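Local coordinates for protein putative NADPH:quinone oxidoreductase (Ralstonia eutropha, PDB 3IUP) that binds NADPH and probably uses it to reduce quinones, as a putative oxidoreductase with a GroES-like domain, at residues A323-L326 / K327-V330. Sequence-based numbering, arbitrary orientation. Where two conformers were deposited one is given.
Sequences ANAL and KQRV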
loop_
_atom_site.group_PDB
_atom_site.type_symbol
_atom_site.label_atom_id
_atom_site.label_comp_id
_atom_site.label_asym_id
_atom_site.label_seq_id
_atom_site.Cartn_x
_atom_site.Cartn_y
_atom_site.Cartn_z
ATOM N N ALA A 323 23.696 -1.081 -9.802
ATOM C CA ALA A 323 23.985 0.127 -9.014
ATOM C C ALA A 323 25.188 0.877 -9.558
ATOM O O ALA A 323 25.112 2.079 -9.753
ATOM C CB ALA A 323 24.134 -0.190 -7.532
ATOM N N ASN A 324 26.277 0.175 -9.906
ATOM C CA ASN A 324 27.441 0.820 -10.498
ATOM C C ASN A 324 27.127 1.456 -11.848
ATOM O O ASN A 324 27.612 2.557 -12.144
ATOM C CB ASN A 324 28.613 -0.159 -10.635
ATOM C CG ASN A 324 29.326 -0.413 -9.328
ATOM O OD1 ASN A 324 29.445 0.474 -8.475
ATOM N ND2 ASN A 324 29.822 -1.639 -9.163
ATOM N N ALA A 325 26.297 0.794 -12.663
ATOM C CA ALA A 325 25.886 1.365 -13.948
ATOM C C ALA A 325 25.080 2.658 -13.771
ATOM O O ALA A 325 25.209 3.583 -14.575
ATOM C CB ALA A 325 25.065 0.345 -14.771
ATOM N N LEU A 326 24.222 2.698 -12.760
ATOM C CA LEU A 326 23.473 3.939 -12.459
ATOM C C LEU A 326 24.451 5.030 -12.011
ATOM O O LEU A 326 24.409 6.161 -12.487
ATOM C CB LEU A 326 22.402 3.719 -11.370
ATOM C CG LEU A 326 21.323 2.663 -11.656
ATOM C CD1 LEU A 326 20.280 2.700 -10.574
ATOM C CD2 LEU A 326 20.754 2.825 -13.022
ATOM N N LYS A 327 25.365 4.673 -11.128
ATOM C CA LYS A 327 26.380 5.652 -10.687
ATOM C C LYS A 327 27.245 6.188 -11.840
ATOM O O LYS A 327 27.575 7.372 -11.881
ATOM C CB LYS A 327 27.231 5.071 -9.581
ATOM C CG LYS A 327 26.485 4.984 -8.318
ATOM C CD LYS A 327 27.273 4.497 -7.138
ATOM C CE LYS A 327 27.701 3.066 -7.268
ATOM N NZ LYS A 327 28.026 2.550 -5.906
ATOM N N GLN A 328 27.602 5.322 -12.775
ATOM C CA GLN A 328 28.343 5.746 -13.948
ATOM C C GLN A 328 27.573 6.753 -14.810
ATOM O O GLN A 328 28.148 7.714 -15.309
ATOM C CB GLN A 328 28.716 4.528 -14.775
ATOM C CG GLN A 328 29.690 3.591 -14.059
ATOM C CD GLN A 328 30.050 2.377 -14.919
ATOM O OE1 GLN A 328 29.229 1.472 -15.128
ATOM N NE2 GLN A 328 31.282 2.354 -15.416
ATOM N N ARG A 329 26.263 6.554 -14.953
ATOM C CA ARG A 329 25.460 7.542 -15.655
ATOM C C ARG A 329 25.406 8.883 -14.907
ATOM O O ARG A 329 25.443 9.960 -15.519
ATOM C CB ARG A 329 24.043 7.039 -15.921
ATOM C CG ARG A 329 23.211 8.170 -16.515
ATOM C CD ARG A 329 21.929 7.728 -17.052
ATOM N NE ARG A 329 21.244 8.870 -17.626
ATOM C CZ ARG A 329 20.004 8.817 -18.060
ATOM N NH1 ARG A 329 19.309 7.686 -17.930
ATOM N NH2 ARG A 329 19.456 9.902 -18.591
ATOM N N VAL A 330 25.317 8.832 -13.580
ATOM C CA VAL A 330 25.320 10.066 -12.795
ATOM C C VAL A 330 26.638 10.853 -13.073
ATOM O O VAL A 330 26.610 12.055 -13.337
ATOM C CB VAL A 330 25.113 9.809 -11.269
ATOM C CG1 VAL A 330 25.279 11.090 -10.493
ATOM C CG2 VAL A 330 23.708 9.185 -10.981
#
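Lys327 folds back over the preceding turn of an alpha helix, helix 320-332, to meet Ala323 and Asn324. Four successive i to i+4 backbone bonds build this part of the helix. The first, from Lys327 N to Ala323 O, measures 2.9 Å and is nearly straight at the hydrogen; the third, from Arg329 N to Ala325 O, is longer, at 3.2 Å. From Lys327 CB outward, the side chain runs back toward the start of the helix. CB sits beside the carbonyl oxygens of Ala323 and Asn324, and CG lies 3.5 Å from Ala323 O, brought there by a first torsion that sets CG anti to the carbonyl carbon (chi1 -73°). CD passes the same oxygen more distantly. The chain then bends at chi3 (-67°), which returns CE to 3.7 Å from Ala323 O. In one of two modelled conformers of Asn324, its OD1 also comes to 3.3 Å from Lys327 CE and 3.6 Å from NZ, so that approach is tentative. The side chain of Lys327 also touches Phe154 and, on helix 155-169, Leu158. Leu326 packs on Leu158 as well, while Val330 rests on Pro157 and Leu161, and these contacts join helix 320-332 to helix 155-169. Val330 CG2 lies near Leu326 O, the carbonyl that accepts its own N-H. Arg329 leads away to salt bridges with Asp195 and Glu333. On the exposed flank, Gln328 also points back along the helix: its CG is 3.0 Å from Asn324 O, the acceptor of its backbone N-H, and its OE1 comes 3.5 Å from Ala325 CA.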